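Local coordinates for protein pyocin S8 (Pseudomonas aeruginosa, PDB 6W0V) that acts as an antibacterial toxin (bacteriocin) that cleaves DNA through its H-N-H nuclease domain, the part described here, which its cognate immunity protein binds, at residues Gln11-Asn16 with Pro28-Ile33; Ala19-Gly24 with Leu114-Pro119; Pro80-Ala85 with Asp92-His97. The protein carries 1 engineered substitution. One frame throughout, in Å; residues are numbered along the deposited sequence.

Overall arrangement
Within one colicin/pyocin DNase domain, interactions 1 and 2 fasten loops to a helix start and a strand end; interaction 3 joins two loop stretches, the second leading into strand 95-98. Interaction 1 is partly buried and uses backbone bonds, proline packing and a bridging water. Interactions 2 and 3 are buried and share a sheet: strand 114-117 runs beside strand 95-98, their backbones joining at Arg115-His97 and Met117-Ala95. Interaction 2 is nearly all backbone and methyl contact, whereas interaction 3 adds rings, a salt bridge and a face turned to the immunity protein. Interactions 1 and 2 touch through Ile29 and Pro28; the centres of interactions 1 and 3 lie about 17 Å apart.

Interaction 1: Gln11-Asn16 with Pro28-Ile33; sequences QPVTGN and PIPSQI
Two backbone hydrogen bonds at Gln11 pin the loop between strands 4-5 and 27-28 to the N-terminal end of helix 31-37, plain structural packing built on one isolated beta bridge, Gln11 with Pro30. Gln11 N gives its hydrogen to Ile29 O at 2.8 Å, nearly along the C=O axis. Gln11 O in turn takes Ser31 N at 2.7 Å, the donor standing above the carbonyl plane, and Pro30 CA lies 3.3 Å from the same Gln11 O as a CA-H...O contact. Pro30 holds the N-cap position, so Gln11 O engages the amide of the first helical residue.

Apolar contact runs beside these bonds. The start of the Gln11 side chain crosses the Pro28 ring at about a right angle, CG 3.4 Å from Pro28 CB, before the bend at chi2 (-64°) carries the amide away. Val13 lies alongside Pro30, its CB 3.9 Å from Pro30 CB, with CG2 resting on Pro30 CA.

One water completes the seam: it accepts from Val13 N at 2.7 Å and from Ser31 OG, and donates to Gln32 OE1 at 2.6 Å, so it links the loop to the first helical turn.

Behind the bridge, Ile29 turns inward to Phe52 of helix 45-57 and to Leu114 and Val116 of strand 114-117, while Pro30 packs on Trp17 and on Leu62 of helix 60-63.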
loop_
_atom_site.group_PDB
_atom_site.type_symbol
_atom_site.label_atom_id
_atom_site.label_comp_id
_atom_site.label_asym_id
_atom_site.label_seq_id
_atom_site.Cartn_x
_atom_site.Cartn_y
_atom_site.Cartn_z
ATOM N N GLN A 11 16.548 -4.431 -11.270
ATOM C CA GLN A 11 16.835 -3.657 -12.498
ATOM C C GLN A 11 17.024 -2.201 -12.127
ATOM O O GLN A 11 16.439 -1.727 -11.153
ATOM C CB GLN A 11 15.699 -3.804 -13.506
ATOM C CG GLN A 11 15.448 -5.242 -13.922
ATOM C CD GLN A 11 16.646 -5.803 -14.639
ATOM O OE1 GLN A 11 17.327 -5.099 -15.380
ATOM N NE2 GLN A 11 16.915 -7.075 -14.403
ATOM N N PRO A 12 17.828 -1.453 -12.910
ATOM C CA PRO A 12 17.872 -0.004 -12.784
ATOM C C PRO A 12 16.438 0.498 -12.971
ATOM O O PRO A 12 15.761 0.083 -13.901
ATOM C CB PRO A 12 18.821 0.456 -13.896
ATOM C CG PRO A 12 19.638 -0.775 -14.219
ATOM C CD PRO A 12 18.708 -1.946 -13.977
ATOM N N VAL A 13 15.983 1.311 -12.029
ATOM C CA VAL A 13 14.652 1.963 -12.097
ATOM C C VAL A 13 14.887 3.447 -11.863
ATOM O O VAL A 13 15.568 3.790 -10.880
ATOM C CB VAL A 13 13.677 1.363 -11.072
ATOM C CG1 VAL A 13 12.408 2.189 -10.966
ATOM C CG2 VAL A 13 13.354 -0.088 -11.391
ATOM N N THR A 14 14.377 4.271 -12.768
ATOM C CA THR A 14 14.330 5.743 -12.613
ATOM C C THR A 14 12.864 6.166 -12.712
ATOM O O THR A 14 12.033 5.350 -13.171
ATOM C CB THR A 14 15.262 6.424 -13.620
ATOM O OG1 THR A 14 14.745 6.195 -14.930
ATOM C CG2 THR A 14 16.684 5.916 -13.523
ATOM N N GLY A 15 12.567 7.373 -12.247
ATOM C CA GLY A 15 11.217 7.956 -12.304
ATOM C C GLY A 15 10.211 7.129 -11.523
ATOM O O GLY A 15 10.597 6.505 -10.505
ATOM N N ASN A 16 8.962 7.126 -11.986
ATOM C CA ASN A 16 7.808 6.614 -11.210
ATOM C C ASN A 16 7.808 5.096 -11.315
ATOM O O ASN A 16 7.231 4.530 -12.263
ATOM C CB ASN A 16 6.479 7.207 -11.655
ATOM C CG ASN A 16 5.388 6.952 -10.637
ATOM O OD1 ASN A 16 5.421 5.959 -9.914
ATOM N ND2 ASN A 16 4.424 7.852 -10.569
ATOM N N PRO A 28 10.105 -4.487 -12.446
ATOM C CA PRO A 28 11.138 -5.206 -11.728
ATOM C C PRO A 28 11.411 -4.495 -10.402
ATOM O O PRO A 28 10.940 -3.386 -10.158
ATOM C CB PRO A 28 12.336 -5.133 -12.674
ATOM C CG PRO A 28 12.132 -3.817 -13.397
ATOM C CD PRO A 28 10.633 -3.709 -13.580
ATOM N N ILE A 29 12.145 -5.169 -9.547
ATOM C CA ILE A 29 12.595 -4.604 -8.255
ATOM C C ILE A 29 13.735 -3.660 -8.574
ATOM O O ILE A 29 14.659 -4.020 -9.288
ATOM C CB ILE A 29 13.028 -5.726 -7.303
ATOM C CG1 ILE A 29 11.924 -6.777 -7.151
ATOM C CG2 ILE A 29 13.480 -5.157 -5.971
ATOM C CD1 ILE A 29 10.508 -6.211 -7.170
ATOM N N PRO A 30 13.687 -2.409 -8.092
ATOM C CA PRO A 30 14.770 -1.472 -8.339
ATOM C C PRO A 30 16.070 -2.054 -7.784
ATOM O O PRO A 30 16.068 -2.609 -6.693
ATOM C CB PRO A 30 14.352 -0.212 -7.586
ATOM C CG PRO A 30 12.853 -0.346 -7.467
ATOM C CD PRO A 30 12.601 -1.828 -7.295
ATOM N N SER A 31 17.142 -1.906 -8.545
ATOM C CA SER A 31 18.472 -2.421 -8.161
ATOM C C SER A 31 18.857 -1.910 -6.769
ATOM O O SER A 31 19.420 -2.696 -6.000
ATOM C CB SER A 31 19.490 -2.084 -9.198
ATOM O OG SER A 31 19.533 -0.694 -9.439
ATOM N N GLN A 32 18.534 -0.658 -6.427
ATOM C CA GLN A 32 18.935 -0.083 -5.116
ATOM C C GLN A 32 18.142 -0.774 -4.003
ATOM O O GLN A 32 18.621 -0.790 -2.861
ATOM C CB GLN A 32 18.742 1.431 -5.076
ATOM C CG GLN A 32 17.290 1.872 -5.118
ATOM C CD GLN A 32 16.801 2.147 -6.516
ATOM O OE1 GLN A 32 17.115 1.428 -7.460
ATOM N NE2 GLN A 32 16.017 3.203 -6.654
ATOM N N ILE A 33 16.962 -1.302 -4.320
ATOM C CA ILE A 33 16.140 -2.082 -3.355
ATOM C C ILE A 33 16.738 -3.484 -3.272
ATOM O O ILE A 33 16.952 -3.962 -2.156
ATOM C CB ILE A 33 14.658 -2.079 -3.764
ATOM C CG1 ILE A 33 14.103 -0.654 -3.757
ATOM C CG2 ILE A 33 13.839 -2.994 -2.871
ATOM C CD1 ILE A 33 14.351 0.072 -2.459
HETATM O O HOH W 1 17.629 1.895 -9.979
#

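Interaction 2: Ala19-Gly24 with Leu114-Pro119; sequences AGASQG and LRVMTP
Ala21 O is the polar anchor between the loop 19-24 and the end of strand 114-117. It accepts the one hydrogen bond across the contact, from Thr118 N at 2.9 Å, with an N-H...O angle of 161°; the donor comes from above the carbonyl plane. Met117 CA lies 3.3 Å from this same Ala21 O in a CA-H...O contact. A second such contact runs the other way, from Ala21 CA to Val116 O at 3.6 Å. Within the loop, Gln23 N bonds back to Gly20 O at 3.1 Å, closing the turn that presents Ala21.

Methyl and methylene groups fill in around the backbone. Ala21 CB points at the strand and sits 3.6 Å from Val116 O, with Val116 CG1 farther off at 4.5 Å. Thr118 CG2, anti to its own carbonyl carbon, lies along Ser22, 3.8 Å from Ser22 CB. Met117 starts away from the loop, though its CB still touches Ala21 O; the chain runs on extended, and CE comes near Gly24 O.

The Thr118 hydroxyl (chi1 63°) is spoken for by other parts of the fold: OG1 caps Met121 N at the start of helix 119-122 and hydrogen-bonds Glu86 OE2. On the strand, Val116 pairs with Val27 and Met117 with Ala95 through backbone bonds.

No charged group takes part between the two segments; charge enters from outside, through Glu86 on the Thr118 hydroxyl. Ala21 O meets the chain exactly where the strand gives way to the helix, and Ala21 CA and Met117 CA come within 4.2 Å, with only a methyl group at Ala21 facing the strand. Bonded through its amide and capping through OG1, Thr118 joins loop, strand end and helix start in one residue, while the Glu86 carboxylate may help to polarise the hydroxyl.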
loop_
_atom_site.group_PDB
_atom_site.type_symbol
_atom_site.label_atom_id
_atom_site.label_comp_id
_atom_site.label_asym_id
_atom_site.label_seq_id
_atom_site.Cartn_x
_atom_site.Cartn_y
_atom_site.Cartn_z
ATOM N N ALA A 19 4.539 3.136 -11.669
ATOM C CA ALA A 19 3.689 3.538 -12.815
ATOM C C ALA A 19 3.408 2.300 -13.676
ATOM O O ALA A 19 2.248 2.119 -14.084
ATOM C CB ALA A 19 4.340 4.640 -13.611
ATOM N N GLY A 20 4.423 1.461 -13.899
ATOM C CA GLY A 20 4.332 0.265 -14.759
ATOM C C GLY A 20 3.727 -0.937 -14.047
ATOM O O GLY A 20 3.476 -1.951 -14.730
ATOM N N ALA A 21 3.499 -0.850 -12.731
ATOM C CA ALA A 21 2.964 -1.964 -11.912
ATOM C C ALA A 21 1.561 -2.332 -12.396
ATOM O O ALA A 21 1.142 -3.475 -12.171
ATOM C CB ALA A 21 2.960 -1.614 -10.447
ATOM N N SER A 22 0.876 -1.393 -13.051
ATOM C CA SER A 22 -0.531 -1.513 -13.498
ATOM C C SER A 22 -0.604 -1.990 -14.949
ATOM O O SER A 22 -1.698 -1.918 -15.533
ATOM C CB SER A 22 -1.220 -0.192 -13.345
ATOM O OG SER A 22 -0.531 0.807 -14.081
ATOM N N GLN A 23 0.502 -2.480 -15.504
ATOM C CA GLN A 23 0.552 -2.905 -16.922
ATOM C C GLN A 23 1.346 -4.198 -17.043
ATOM O O GLN A 23 2.335 -4.339 -16.308
ATOM C CB GLN A 23 1.206 -1.826 -17.775
ATOM C CG GLN A 23 0.344 -0.584 -17.924
ATOM C CD GLN A 23 1.130 0.660 -17.596
ATOM O OE1 GLN A 23 1.122 1.137 -16.466
ATOM N NE2 GLN A 23 1.846 1.174 -18.583
ATOM N N GLY A 24 0.913 -5.064 -17.963
ATOM C CA GLY A 24 1.598 -6.303 -18.374
ATOM C C GLY A 24 2.199 -7.048 -17.197
ATOM O O GLY A 24 1.447 -7.438 -16.286
ATOM N N LEU A 114 11.024 -11.388 -9.075
ATOM C CA LEU A 114 9.938 -10.573 -8.492
ATOM C C LEU A 114 9.573 -9.454 -9.447
ATOM O O LEU A 114 10.457 -8.828 -10.030
ATOM C CB LEU A 114 10.370 -10.002 -7.148
ATOM C CG LEU A 114 10.885 -11.043 -6.163
ATOM C CD1 LEU A 114 11.293 -10.365 -4.872
ATOM C CD2 LEU A 114 9.848 -12.127 -5.908
ATOM N N ARG A 115 8.281 -9.205 -9.519
ATOM C CA ARG A 115 7.738 -8.020 -10.199
ATOM C C ARG A 115 6.767 -7.389 -9.235
ATOM O O ARG A 115 6.033 -8.123 -8.586
ATOM C CB ARG A 115 6.979 -8.414 -11.460
ATOM C CG ARG A 115 7.834 -9.164 -12.455
ATOM C CD ARG A 115 8.986 -8.309 -12.866
ATOM N NE ARG A 115 8.625 -7.283 -13.824
ATOM C CZ ARG A 115 9.472 -6.851 -14.748
ATOM N NH1 ARG A 115 9.127 -5.895 -15.590
ATOM N NH2 ARG A 115 10.675 -7.387 -14.829
ATOM N N VAL A 116 6.735 -6.077 -9.180
ATOM C CA VAL A 116 5.647 -5.431 -8.418
ATOM C C VAL A 116 4.508 -5.174 -9.395
ATOM O O VAL A 116 4.750 -4.719 -10.515
ATOM C CB VAL A 116 6.136 -4.193 -7.674
ATOM C CG1 VAL A 116 4.977 -3.514 -6.964
ATOM C CG2 VAL A 116 7.222 -4.586 -6.698
ATOM N N MET A 117 3.316 -5.551 -8.969
ATOM C CA MET A 117 2.109 -5.490 -9.805
ATOM C C MET A 117 1.001 -4.906 -8.957
ATOM O O MET A 117 0.990 -5.120 -7.749
ATOM C CB MET A 117 1.686 -6.888 -10.241
ATOM C CG MET A 117 2.733 -7.582 -11.039
ATOM S SD MET A 117 2.039 -9.112 -11.595
ATOM C CE MET A 117 3.101 -9.451 -12.994
ATOM N N THR A 118 0.072 -4.231 -9.593
ATOM C CA THR A 118 -1.204 -3.935 -8.930
ATOM C C THR A 118 -1.977 -5.238 -8.847
ATOM O O THR A 118 -1.752 -6.148 -9.642
ATOM C CB THR A 118 -1.970 -2.885 -9.715
ATOM O OG1 THR A 118 -2.241 -3.477 -10.986
ATOM C CG2 THR A 118 -1.184 -1.600 -9.833
ATOM N N PRO A 119 -2.906 -5.361 -7.887
ATOM C CA PRO A 119 -3.775 -6.530 -7.817
ATOM C C PRO A 119 -4.458 -6.799 -9.158
ATOM O O PRO A 119 -4.579 -7.941 -9.529
ATOM C CB PRO A 119 -4.783 -6.116 -6.749
ATOM C CG PRO A 119 -3.962 -5.257 -5.826
ATOM C CD PRO A 119 -3.090 -4.446 -6.755
#

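Interaction 3: Pro80-Ala85 with Asp92-His97; sequences PFTPKA and DKYAIH. Engineered in segment 92-97: Ala95 (natural residue Glu).
Phe81 and Lys93 form a single beta bridge, framed by Tyr94 N to Pro80 O at 2.8 Å, nearly along the C=O axis, and Thr82 N to Asp92 O at 2.8 Å, in the carbonyl plane. Side chains then pack on both sides. Thr82 CG2, anti to its own carbonyl carbon, sits over the centre of the Tyr94 ring, 3.5 Å from its centroid and 3° off the normal, a CH-pi contact. Pro80 CG reaches Tyr94 CD2 at 3.7 Å, and Pro83 CD nears the phenol oxygen. The bent Lys93 chain lays CE over one face of the Phe81 ring, 3.8 Å from the centroid, with NZ in an off-centre cation-pi contact. Lys93 NZ also forms a 2.7 Å salt bridge with Asp92 OD1, on that oxygen's syn lone pair, while Asp92 OD2 approaches Phe81 CE2 obliquely.

The Phe81-Lys93 side of the contact meets the immunity protein: Asp31, Phe51 and Tyr52 of that chain respectively form a second salt bridge with Lys93 NZ, stack on the Phe81 ring, and hydrogen-bond Phe81 O through the Tyr52 hydroxyl. Ala95, engineered in place of glutamate, is probably at the position of the H-N-H glutamate required for DNase activity. Inward, Pro80 and Tyr94 pack on Trp53 of helix 45-57, Tyr94 also touches Val116 of strand 114-117, and Thr82 abuts Pro119 of helix 119-122.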
loop_
_atom_site.group_PDB
_atom_site.type_symbol
_atom_site.label_atom_id
_atom_site.label_comp_id
_atom_site.label_asym_id
_atom_site.label_seq_id
_atom_site.Cartn_x
_atom_site.Cartn_y
_atom_site.Cartn_z
ATOM N N PRO A 80 2.175 -0.870 0.196
ATOM C CA PRO A 80 1.373 0.300 -0.106
ATOM C C PRO A 80 0.105 -0.129 -0.842
ATOM O O PRO A 80 0.087 -1.044 -1.634
ATOM C CB PRO A 80 2.263 1.176 -0.979
ATOM C CG PRO A 80 3.254 0.212 -1.581
ATOM C CD PRO A 80 3.425 -0.894 -0.562
ATOM N N PHE A 81 -0.969 0.579 -0.560
ATOM C CA PHE A 81 -2.207 0.453 -1.333
ATOM C C PHE A 81 -1.953 0.978 -2.728
ATOM O O PHE A 81 -1.248 1.989 -2.895
ATOM C CB PHE A 81 -3.297 1.285 -0.685
ATOM C CG PHE A 81 -3.872 0.633 0.531
ATOM C CD1 PHE A 81 -3.213 0.689 1.742
ATOM C CD2 PHE A 81 -5.054 -0.079 0.446
ATOM C CE1 PHE A 81 -3.744 0.067 2.857
ATOM C CE2 PHE A 81 -5.581 -0.701 1.563
ATOM C CZ PHE A 81 -4.919 -0.633 2.764
ATOM N N THR A 82 -2.560 0.320 -3.693
ATOM C CA THR A 82 -2.602 0.824 -5.072
ATOM C C THR A 82 -3.741 1.812 -5.136
ATOM O O THR A 82 -4.627 1.807 -4.276
ATOM C CB THR A 82 -2.829 -0.284 -6.096
ATOM O OG1 THR A 82 -4.167 -0.752 -6.001
ATOM C CG2 THR A 82 -1.899 -1.450 -5.882
ATOM N N PRO A 83 -3.779 2.633 -6.193
ATOM C CA PRO A 83 -4.987 3.386 -6.477
ATOM C C PRO A 83 -6.131 2.378 -6.555
ATOM O O PRO A 83 -5.944 1.238 -6.957
ATOM C CB PRO A 83 -4.710 4.067 -7.814
ATOM C CG PRO A 83 -3.203 4.139 -7.862
ATOM C CD PRO A 83 -2.716 2.878 -7.176
ATOM N N LYS A 84 -7.308 2.828 -6.167
ATOM C CA LYS A 84 -8.515 1.986 -6.156
ATOM C C LYS A 84 -8.694 1.312 -7.517
ATOM O O LYS A 84 -9.065 0.139 -7.534
ATOM C CB LYS A 84 -9.723 2.849 -5.823
ATOM C CG LYS A 84 -11.025 2.085 -5.865
ATOM C CD LYS A 84 -12.183 2.888 -5.409
ATOM C CE LYS A 84 -13.468 2.134 -5.621
ATOM N NZ LYS A 84 -14.521 2.669 -4.738
ATOM N N ALA A 85 -8.426 2.029 -8.607
ATOM C CA ALA A 85 -8.662 1.567 -9.993
ATOM C C ALA A 85 -7.834 0.306 -10.245
ATOM O O ALA A 85 -8.189 -0.469 -11.144
ATOM C CB ALA A 85 -8.302 2.653 -10.974
ATOM N N ASP A 92 -5.719 -5.030 -2.555
ATOM C CA ASP A 92 -5.659 -3.561 -2.725
ATOM C C ASP A 92 -4.239 -3.040 -2.545
ATOM O O ASP A 92 -4.041 -1.826 -2.631
ATOM C CB ASP A 92 -6.593 -2.891 -1.722
ATOM C CG ASP A 92 -6.419 -3.397 -0.305
ATOM O OD1 ASP A 92 -5.377 -4.013 -0.029
ATOM O OD2 ASP A 92 -7.334 -3.181 0.503
ATOM N N LYS A 93 -3.277 -3.931 -2.327
ATOM C CA LYS A 93 -1.871 -3.560 -2.091
ATOM C C LYS A 93 -1.076 -3.871 -3.344
ATOM O O LYS A 93 -1.422 -4.834 -4.051
ATOM C CB LYS A 93 -1.220 -4.400 -0.998
ATOM C CG LYS A 93 -2.020 -4.568 0.268
ATOM C CD LYS A 93 -2.332 -3.241 0.876
ATOM C CE LYS A 93 -2.863 -3.403 2.279
ATOM N NZ LYS A 93 -4.062 -4.272 2.305
ATOM N N TYR A 94 -0.010 -3.132 -3.561
ATOM C CA TYR A 94 1.015 -3.541 -4.537
ATOM C C TYR A 94 1.462 -4.943 -4.171
ATOM O O TYR A 94 1.770 -5.203 -3.011
ATOM C CB TYR A 94 2.160 -2.547 -4.561
ATOM C CG TYR A 94 1.781 -1.338 -5.352
ATOM C CD1 TYR A 94 1.701 -1.400 -6.729
ATOM C CD2 TYR A 94 1.407 -0.169 -4.717
ATOM C CE1 TYR A 94 1.329 -0.302 -7.474
ATOM C CE2 TYR A 94 1.040 0.941 -5.447
ATOM C CZ TYR A 94 0.997 0.872 -6.825
ATOM O OH TYR A 94 0.633 1.951 -7.559
ATOM N N ALA A 95 1.390 -5.821 -5.154
ATOM C CA ALA A 95 1.735 -7.240 -4.994
ATOM C C ALA A 95 3.173 -7.407 -5.454
ATOM O O ALA A 95 3.565 -6.797 -6.447
ATOM C CB ALA A 95 0.787 -8.091 -5.780
ATOM N N ILE A 96 3.946 -8.155 -4.691
ATOM C CA ILE A 96 5.257 -8.635 -5.176
ATOM C C ILE A 96 4.992 -10.002 -5.784
ATOM O O ILE A 96 4.637 -10.906 -5.031
ATOM C CB ILE A 96 6.275 -8.672 -4.038
ATOM C CG1 ILE A 96 6.424 -7.302 -3.379
ATOM C CG2 ILE A 96 7.591 -9.212 -4.556
ATOM C CD1 ILE A 96 7.171 -7.339 -2.080
ATOM N N HIS A 97 5.072 -10.083 -7.103
ATOM C CA HIS A 97 4.694 -11.279 -7.882
ATOM C C HIS A 97 5.952 -12.088 -8.150
ATOM O O HIS A 97 6.970 -11.499 -8.521
ATOM C CB HIS A 97 4.019 -10.876 -9.186
ATOM C CG HIS A 97 3.750 -12.042 -10.062
ATOM N ND1 HIS A 97 2.884 -13.049 -9.684
ATOM C CD2 HIS A 97 4.231 -12.371 -11.277
ATOM C CE1 HIS A 97 2.832 -13.946 -10.646
ATOM N NE2 HIS A 97 3.652 -13.555 -11.628
#